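Local coordinates for phosphothreonine lyase ospF (Shigella flexneri, PDB 3I0U), which acts as a type III effector of Shigella and, as a phosphothreonine lyase, probably removes phosphate irreversibly from phosphothreonine of host MAP kinases by beta-elimination, at residues Asn13-Leu18 / Phe212-Ile217; Ile55-His58 / Phe63-Ala66; Lys137-Cys142 / Ala147-Lys152. One frame throughout, in Å; residues are numbered along the deposited sequence.

The chain enters through helix 11-22, and contact 1 brings its residues Asn-13 to Leu-18 against the last helix, 211-217, closing a loop with 193 residues inside it. Contacts 2 and 3 both nest in that loop, one after the other in series. Contact 2 closes a short hairpin between strands 53-56 and 63-68 of the antiparallel sheet. Contact 3 closes the loop running from strand 132-137 into helix 147-166. Contacts 1 and 3 touch through Leu-150, which packs on Leu-18, Phe-212, Leu-215 and Met-216. Contact 2 stands apart, its centre about 32 Å from that of contact 1, on the opposite side of the chain's centre.

Contact 1 (Asn13-Leu18 / Phe212-Ile217); sequences NNFNIL and FYRLMI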
loop_
_atom_site.group_PDB
_atom_site.type_symbol
_atom_site.label_atom_id
_atom_site.label_comp_id
_atom_site.label_asym_id
_atom_site.label_seq_id
_atom_site.Cartn_x
_atom_site.Cartn_y
_atom_site.Cartn_z
ATOM N N ASN A 13 -12.479 24.188 -1.282
ATOM C CA ASN A 13 -13.636 23.678 -2.002
ATOM C C ASN A 13 -13.347 22.385 -2.781
ATOM O O ASN A 13 -14.146 21.435 -2.720
ATOM C CB ASN A 13 -14.244 24.749 -2.921
ATOM C CG ASN A 13 -15.682 24.427 -3.293
ATOM O OD1 ASN A 13 -16.297 23.544 -2.649
ATOM N ND2 ASN A 13 -16.227 25.131 -4.334
ATOM N N ASN A 14 -12.207 22.325 -3.472
ATOM C CA ASN A 14 -11.837 21.105 -4.229
ATOM C C ASN A 14 -11.479 19.917 -3.372
ATOM O O ASN A 14 -11.642 18.779 -3.793
ATOM C CB ASN A 14 -10.721 21.397 -5.222
ATOM C CG ASN A 14 -11.069 22.566 -6.134
ATOM O OD1 ASN A 14 -12.248 22.837 -6.430
ATOM N ND2 ASN A 14 -10.044 23.284 -6.566
ATOM N N PHE A 15 -10.991 20.213 -2.171
ATOM C CA PHE A 15 -10.834 19.234 -1.110
ATOM C C PHE A 15 -12.199 18.726 -0.647
ATOM O O PHE A 15 -12.404 17.515 -0.556
ATOM C CB PHE A 15 -10.081 19.859 0.066
ATOM C CG PHE A 15 -9.862 18.929 1.202
ATOM C CD1 PHE A 15 -8.758 18.110 1.215
ATOM C CD2 PHE A 15 -10.759 18.872 2.274
ATOM C CE1 PHE A 15 -8.545 17.233 2.268
ATOM C CE2 PHE A 15 -10.554 17.991 3.337
ATOM C CZ PHE A 15 -9.455 17.171 3.328
ATOM N N ASN A 16 -13.119 19.646 -0.357
ATOM C CA ASN A 16 -14.431 19.267 0.160
ATOM C C ASN A 16 -15.262 18.554 -0.887
ATOM O O ASN A 16 -16.098 17.706 -0.525
ATOM C CB ASN A 16 -15.202 20.471 0.723
ATOM C CG ASN A 16 -14.527 21.105 1.947
ATOM O OD1 ASN A 16 -13.547 20.577 2.493
ATOM N ND2 ASN A 16 -15.045 22.258 2.367
ATOM N N ILE A 17 -15.018 18.898 -2.165
ATOM C CA ILE A 17 -15.609 18.204 -3.317
ATOM C C ILE A 17 -15.240 16.719 -3.249
ATOM O O ILE A 17 -16.125 15.844 -3.295
ATOM C CB ILE A 17 -15.194 18.856 -4.681
ATOM C CG1 ILE A 17 -16.082 20.065 -4.974
ATOM C CG2 ILE A 17 -15.335 17.873 -5.867
ATOM C CD1 ILE A 17 -15.426 21.187 -5.813
ATOM N N LEU A 18 -13.945 16.460 -3.088
ATOM C CA LEU A 18 -13.435 15.105 -2.938
ATOM C C LEU A 18 -13.973 14.423 -1.688
ATOM O O LEU A 18 -14.451 13.289 -1.792
ATOM C CB LEU A 18 -11.898 15.095 -2.956
ATOM C CG LEU A 18 -11.197 15.383 -4.305
ATOM C CD1 LEU A 18 -9.668 15.276 -4.191
ATOM C CD2 LEU A 18 -11.721 14.479 -5.448
ATOM N N PHE A 212 -4.060 14.689 0.695
ATOM C CA PHE A 212 -4.174 13.241 0.587
ATOM C C PHE A 212 -4.372 12.544 1.932
ATOM O O PHE A 212 -5.273 11.713 2.050
ATOM C CB PHE A 212 -2.936 12.674 -0.104
ATOM C CG PHE A 212 -3.020 11.216 -0.375
ATOM C CD1 PHE A 212 -3.614 10.747 -1.543
ATOM C CD2 PHE A 212 -2.501 10.289 0.531
ATOM C CE1 PHE A 212 -3.675 9.347 -1.802
ATOM C CE2 PHE A 212 -2.570 8.930 0.281
ATOM C CZ PHE A 212 -3.163 8.447 -0.882
ATOM N N TYR A 213 -3.545 12.889 2.930
ATOM C CA TYR A 213 -3.593 12.198 4.231
ATOM C C TYR A 213 -4.868 12.461 4.993
ATOM O O TYR A 213 -5.435 11.548 5.617
ATOM C CB TYR A 213 -2.409 12.558 5.120
ATOM C CG TYR A 213 -2.439 11.910 6.501
ATOM C CD1 TYR A 213 -2.308 10.523 6.660
ATOM C CD2 TYR A 213 -2.600 12.685 7.643
ATOM C CE1 TYR A 213 -2.333 9.950 7.934
ATOM C CE2 TYR A 213 -2.623 12.122 8.909
ATOM C CZ TYR A 213 -2.496 10.771 9.048
ATOM O OH TYR A 213 -2.540 10.253 10.308
ATOM N N ARG A 214 -5.299 13.721 4.939
ATOM C CA ARG A 214 -6.534 14.157 5.560
ATOM C C ARG A 214 -7.684 13.331 5.019
ATOM O O ARG A 214 -8.480 12.808 5.795
ATOM C CB ARG A 214 -6.772 15.660 5.353
ATOM C CG ARG A 214 -5.746 16.556 6.061
ATOM C CD ARG A 214 -6.403 17.724 6.817
ATOM N NE ARG A 214 -6.963 18.744 5.928
ATOM C CZ ARG A 214 -8.225 19.200 5.963
ATOM N NH1 ARG A 214 -8.591 20.119 5.085
ATOM N NH2 ARG A 214 -9.130 18.763 6.857
ATOM N N LEU A 215 -7.708 13.133 3.706
ATOM C CA LEU A 215 -8.729 12.299 3.074
ATOM C C LEU A 215 -8.677 10.824 3.495
ATOM O O LEU A 215 -9.680 10.107 3.393
ATOM C CB LEU A 215 -8.713 12.455 1.542
ATOM C CG LEU A 215 -8.928 13.863 0.998
ATOM C CD1 LEU A 215 -8.392 14.053 -0.396
ATOM C CD2 LEU A 215 -10.419 14.295 1.064
ATOM N N MET A 216 -7.535 10.383 3.998
ATOM C CA MET A 216 -7.393 8.984 4.384
ATOM C C MET A 216 -8.036 8.658 5.732
ATOM O O MET A 216 -8.599 7.573 5.905
ATOM C CB MET A 216 -5.928 8.553 4.332
ATOM C CG MET A 216 -5.351 8.480 2.926
ATOM S SD MET A 216 -6.119 7.263 1.828
ATOM C CE MET A 216 -7.215 8.239 0.761
ATOM N N ILE A 217 -7.978 9.622 6.648
ATOM C CA ILE A 217 -8.253 9.383 8.062
ATOM C C ILE A 217 -9.526 10.064 8.588
ATOM O O ILE A 217 -10.189 9.561 9.508
ATOM C CB ILE A 217 -7.049 9.799 8.948
ATOM C CG1 ILE A 217 -6.672 11.267 8.764
ATOM C CG2 ILE A 217 -5.842 9.007 8.595
ATOM C CD1 ILE A 217 -6.132 11.899 10.006
#
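With chi1 at -180°, Phe-15 swings its CG away from the backbone N and carries its ring across to helix 211-217, where it slips between Arg-214 and Leu-215. Arg-214 starts with CG beside its own N and then bends at chi2 and chi3, which turns the guanidinium over one face of the phenylalanine. The guanidinium lies stacked flat on the ring: the centres are 4.1 Å apart and the planes 17° from parallel. Arg-214 NH1 sits over the rim of the ring, 3.4 Å from Phe-15 CE2, while CZ of Phe-15 lies under the middle of the guanidinium. The aliphatic root of the arginine joins in, with Arg-214 CB 3.7 Å from Phe-15 CZ. On the opposite face of the ring Leu-215 places a methyl, a CH-pi contact with CD2 4.0 Å from the Phe-15 centroid, and its CG comes to 3.6 Å from Phe-15 CE1. Leu-18, one helical turn further on, adds a looser touch, its CD1 4.2 Å from Leu-215 CD1.

The charged end of Arg-214 has a second partner: NH2 makes a salt bridge to Glu-218 OE1, which probably steadies the guanidinium over the ring. Leu-215 also packs on Leu-150 of helix 147-166, so the apolar side of the contact runs on into the interior. The axes of the two segments lie 11.0 Å apart and run in roughly the same direction, 32° from parallel. This is helix-helix packing of the two ends of the chain, bridged by an aromatic side chain held between a cation and a leucine.

Contact 2 (Ile55-His58 / Phe63-Ala66); sequences IVNH and FIHA
Strands 53-56 and 63-68 run antiparallel here, with Val-56 and His-65 as the hydrogen-bonded pair and Ile-55 and Ala-66 as the neighbouring non-hydrogen-bonded pair. Val-56 N gives to His-65 O at 3.0 Å and His-65 N returns to Val-56 O at 2.9 Å.

Above the bonded pair, Val-56 CG2 rests 3.8 Å from His-65 CB. The imidazole itself is tied back to the turn, its NE2 hydrogen-bonded to Asp-61 OD2. Over the other face the contact is apolar. Ile-55 turns CG2 anti to its own N, bringing it 3.6 Å from Ile-64 CG2, while the longer branch ends with CD1 3.7 Å from Ala-66 CB. Both isoleucines also pack on Ile-42 of helix 39-44.

Where the strand gives out, Asn-57 lays its amide carbon CG 3.6 Å from Ile-64 CG1. Its polar atoms find their hydrogen-bond partners outside the hairpin strands: ND2 bonds to Cys-43 O and Asp-116 OD1, and OD1 to Arg-119 NH2, so the buried amide is gripped at both ends and its orientation fixed. Together these make a beta hairpin near one edge of the sheet, flanked by strand 47-50 on one side and strand 111-115 on the other.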
loop_
_atom_site.group_PDB
_atom_site.type_symbol
_atom_site.label_atom_id
_atom_site.label_comp_id
_atom_site.label_asym_id
_atom_site.label_seq_id
_atom_site.Cartn_x
_atom_site.Cartn_y
_atom_site.Cartn_z
ATOM N N ILE A 55 6.797 -9.549 -10.986
ATOM C CA ILE A 55 7.611 -9.622 -9.778
ATOM C C ILE A 55 9.083 -9.650 -10.160
ATOM O O ILE A 55 9.492 -10.473 -10.970
ATOM C CB ILE A 55 7.282 -10.882 -8.946
ATOM C CG1 ILE A 55 5.787 -10.988 -8.657
ATOM C CG2 ILE A 55 8.088 -10.917 -7.637
ATOM C CD1 ILE A 55 5.348 -10.192 -7.452
ATOM N N VAL A 56 9.867 -8.737 -9.592
ATOM C CA VAL A 56 11.318 -8.726 -9.796
ATOM C C VAL A 56 12.096 -8.657 -8.475
ATOM O O VAL A 56 11.689 -7.928 -7.553
ATOM C CB VAL A 56 11.783 -7.617 -10.792
ATOM C CG1 VAL A 56 11.274 -7.896 -12.193
ATOM C CG2 VAL A 56 11.311 -6.242 -10.368
ATOM N N ASN A 57 13.176 -9.433 -8.379
ATOM C CA ASN A 57 14.089 -9.373 -7.243
ATOM C C ASN A 57 15.513 -9.300 -7.792
ATOM O O ASN A 57 16.190 -10.333 -8.003
ATOM C CB ASN A 57 13.867 -10.570 -6.241
ATOM C CG ASN A 57 14.703 -10.445 -4.927
ATOM O OD1 ASN A 57 15.118 -9.342 -4.563
ATOM N ND2 ASN A 57 14.880 -11.586 -4.226
ATOM N N HIS A 58 15.933 -8.055 -8.081
ATOM C CA HIS A 58 17.298 -7.714 -8.604
ATOM C C HIS A 58 18.228 -7.544 -7.401
ATOM O O HIS A 58 17.843 -7.022 -6.361
ATOM C CB HIS A 58 17.195 -6.403 -9.415
ATOM C CG HIS A 58 18.497 -5.861 -9.944
ATOM N ND1 HIS A 58 19.421 -6.631 -10.624
ATOM C CD2 HIS A 58 18.984 -4.594 -9.963
ATOM C CE1 HIS A 58 20.441 -5.875 -11.005
ATOM N NE2 HIS A 58 20.197 -4.632 -10.624
ATOM N N PHE A 63 14.826 -5.275 -1.879
ATOM C CA PHE A 63 13.366 -5.415 -2.072
ATOM C C PHE A 63 12.946 -6.331 -3.192
ATOM O O PHE A 63 13.703 -6.634 -4.096
ATOM C CB PHE A 63 12.695 -4.048 -2.248
ATOM C CG PHE A 63 12.911 -3.141 -1.081
ATOM C CD1 PHE A 63 12.154 -3.306 0.086
ATOM C CD2 PHE A 63 13.911 -2.153 -1.127
ATOM C CE1 PHE A 63 12.362 -2.497 1.198
ATOM C CE2 PHE A 63 14.151 -1.338 -0.020
ATOM C CZ PHE A 63 13.360 -1.503 1.156
ATOM N N ILE A 64 11.729 -6.826 -3.077
ATOM C CA ILE A 64 11.116 -7.604 -4.133
ATOM C C ILE A 64 9.968 -6.741 -4.599
ATOM O O ILE A 64 9.071 -6.457 -3.815
ATOM C CB ILE A 64 10.564 -8.923 -3.585
ATOM C CG1 ILE A 64 11.733 -9.775 -3.031
ATOM C CG2 ILE A 64 9.800 -9.672 -4.706
ATOM C CD1 ILE A 64 11.283 -10.711 -1.994
ATOM N N HIS A 65 10.020 -6.335 -5.869
ATOM C CA HIS A 65 9.092 -5.373 -6.454
ATOM C C HIS A 65 7.931 -6.062 -7.155
ATOM O O HIS A 65 8.105 -7.088 -7.788
ATOM C CB HIS A 65 9.822 -4.433 -7.428
ATOM C CG HIS A 65 10.854 -3.583 -6.772
ATOM N ND1 HIS A 65 10.566 -2.345 -6.252
ATOM C CD2 HIS A 65 12.171 -3.806 -6.516
ATOM C CE1 HIS A 65 11.665 -1.829 -5.724
ATOM N NE2 HIS A 65 12.650 -2.700 -5.859
ATOM N N ALA A 66 6.748 -5.483 -7.024
ATOM C CA ALA A 66 5.570 -5.961 -7.737
ATOM C C ALA A 66 4.881 -4.841 -8.468
ATOM O O ALA A 66 4.623 -3.786 -7.903
ATOM C CB ALA A 66 4.610 -6.617 -6.814
#

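Contact 3 (Lys137-Cys142 / Ala147-Lys152); sequences KSDQEC and ALLLHK
Asp-139 and Leu-149 lie alongside each other and point in opposite directions, the carboxylate of one running back along the branch of the other. Asp-139 OD2 comes nearest the root of the leucine, 3.6 Å from Leu-149 CB, and Asp-139 OD1 nearest its end, 3.6 Å from Leu-149 CD1. A chi1 of 55°, which sets CG between the backbone N and carbonyl carbon, turns the aspartate that way. The same methyl, CD1 of Leu-149, also reaches the backbone, 3.5 Å from Lys-137 O, so the leucine touches the loop at two places, a side chain and a backbone carbonyl.

This is the loop that leads from strand 132-137 of the antiparallel sheet into the long helix 147-166, and the contact folds its start back onto the helix's first turn. Ser-146, immediately before the helix, links the two: its OG is hydrogen-bonded both to Asp-139 OD2 and to the backbone N of Leu-149. A negative charge beside a helix N terminus would be expected to sit comfortably with the helix dipole. Leu-149 also packs on Pro-108.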
loop_
_atom_site.group_PDB
_atom_site.type_symbol
_atom_site.label_atom_id
_atom_site.label_comp_id
_atom_site.label_asym_id
_atom_site.label_seq_id
_atom_site.Cartn_x
_atom_site.Cartn_y
_atom_site.Cartn_z
ATOM N N LYS A 137 -0.413 5.979 -7.256
ATOM C CA LYS A 137 -0.319 6.792 -8.462
ATOM C C LYS A 137 -1.614 7.509 -8.780
ATOM O O LYS A 137 -2.686 7.101 -8.378
ATOM C CB LYS A 137 0.199 6.019 -9.697
ATOM C CG LYS A 137 0.460 4.537 -9.566
ATOM C CD LYS A 137 1.714 4.143 -10.349
ATOM C CE LYS A 137 3.016 4.286 -9.498
ATOM N NZ LYS A 137 4.271 4.668 -10.295
ATOM N N SER A 138 -1.511 8.576 -9.537
ATOM C CA SER A 138 -2.658 9.344 -9.901
ATOM C C SER A 138 -3.341 8.686 -11.087
ATOM O O SER A 138 -2.680 7.966 -11.849
ATOM C CB SER A 138 -2.189 10.745 -10.262
ATOM O OG SER A 138 -1.547 10.737 -11.516
ATOM N N ASP A 139 -4.641 8.965 -11.241
ATOM C CA ASP A 139 -5.479 8.423 -12.319
ATOM C C ASP A 139 -6.206 9.524 -13.069
ATOM O O ASP A 139 -7.014 9.262 -13.956
ATOM C CB ASP A 139 -6.523 7.478 -11.738
ATOM C CG ASP A 139 -7.387 8.126 -10.644
ATOM O OD1 ASP A 139 -6.971 9.104 -9.981
ATOM O OD2 ASP A 139 -8.510 7.632 -10.444
ATOM N N GLN A 140 -5.972 10.767 -12.688
ATOM C CA GLN A 140 -6.655 11.862 -13.357
ATOM C C GLN A 140 -5.650 12.782 -14.040
ATOM O O GLN A 140 -4.443 12.550 -13.998
ATOM C CB GLN A 140 -7.600 12.585 -12.381
ATOM C CG GLN A 140 -8.879 11.738 -12.057
ATOM C CD GLN A 140 -10.080 12.552 -11.492
ATOM O OE1 GLN A 140 -9.905 13.458 -10.674
ATOM N NE2 GLN A 140 -11.293 12.201 -11.912
ATOM N N GLU A 141 -6.149 13.806 -14.705
ATOM C CA GLU A 141 -5.296 14.872 -15.227
ATOM C C GLU A 141 -4.783 15.718 -14.064
ATOM O O GLU A 141 -5.344 15.685 -12.968
ATOM C CB GLU A 141 -6.070 15.753 -16.232
ATOM C CG GLU A 141 -6.949 15.002 -17.240
ATOM C CD GLU A 141 -6.185 14.348 -18.401
ATOM O OE1 GLU A 141 -6.838 13.737 -19.276
ATOM O OE2 GLU A 141 -4.947 14.429 -18.460
ATOM N N CYS A 142 -3.714 16.473 -14.326
ATOM C CA CYS A 142 -3.029 17.331 -13.341
ATOM C C CYS A 142 -2.509 16.550 -12.169
ATOM O O CYS A 142 -2.556 17.029 -11.037
ATOM C CB CYS A 142 -3.908 18.484 -12.833
ATOM S SG CYS A 142 -4.698 19.434 -14.084
ATOM N N ALA A 147 -12.144 10.592 -6.709
ATOM C CA ALA A 147 -12.788 10.196 -5.464
ATOM C C ALA A 147 -12.913 8.665 -5.231
ATOM O O ALA A 147 -12.888 8.217 -4.089
ATOM C CB ALA A 147 -14.114 10.858 -5.359
ATOM N N LEU A 148 -13.037 7.895 -6.315
ATOM C CA LEU A 148 -13.266 6.464 -6.241
ATOM C C LEU A 148 -11.980 5.849 -5.868
ATOM O O LEU A 148 -11.956 4.951 -5.000
ATOM C CB LEU A 148 -13.638 5.865 -7.589
ATOM C CG LEU A 148 -14.623 4.694 -7.731
ATOM C CD1 LEU A 148 -14.307 3.969 -9.000
ATOM C CD2 LEU A 148 -14.688 3.708 -6.583
ATOM N N LEU A 149 -10.907 6.326 -6.519
ATOM C CA LEU A 149 -9.568 5.836 -6.227
ATOM C C LEU A 149 -9.328 6.014 -4.740
ATOM O O LEU A 149 -9.061 5.050 -4.041
ATOM C CB LEU A 149 -8.519 6.594 -7.038
ATOM C CG LEU A 149 -7.202 5.914 -7.498
ATOM C CD1 LEU A 149 -6.046 6.871 -7.325
ATOM C CD2 LEU A 149 -6.875 4.602 -6.785
ATOM N N LEU A 150 -9.489 7.249 -4.268
ATOM C CA LEU A 150 -9.304 7.579 -2.858
ATOM C C LEU A 150 -10.171 6.788 -1.903
ATOM O O LEU A 150 -9.719 6.433 -0.820
ATOM C CB LEU A 150 -9.523 9.060 -2.608
ATOM C CG LEU A 150 -8.547 10.006 -3.292
ATOM C CD1 LEU A 150 -9.034 11.422 -3.126
ATOM C CD2 LEU A 150 -7.135 9.829 -2.732
ATOM N N HIS A 151 -11.399 6.510 -2.312
ATOM C CA HIS A 151 -12.264 5.649 -1.556
ATOM C C HIS A 151 -11.662 4.250 -1.532
ATOM O O HIS A 151 -11.433 3.702 -0.447
ATOM C CB HIS A 151 -13.672 5.636 -2.126
ATOM C CG HIS A 151 -14.632 4.850 -1.301
ATOM N ND1 HIS A 151 -14.874 5.127 0.029
ATOM C CD2 HIS A 151 -15.398 3.778 -1.607
ATOM C CE1 HIS A 151 -15.757 4.266 0.500
ATOM N NE2 HIS A 151 -16.094 3.439 -0.473
ATOM N N LYS A 152 -11.362 3.703 -2.715
ATOM C CA LYS A 152 -10.743 2.389 -2.837
ATOM C C LYS A 152 -9.512 2.278 -1.932
ATOM O O LYS A 152 -9.433 1.354 -1.128
ATOM C CB LYS A 152 -10.430 2.039 -4.303
ATOM C CG LYS A 152 -11.650 1.567 -5.122
ATOM C CD LYS A 152 -11.538 1.660 -6.664
ATOM C CE LYS A 152 -10.532 0.702 -7.339
ATOM N NZ LYS A 152 -10.400 -0.745 -6.960
#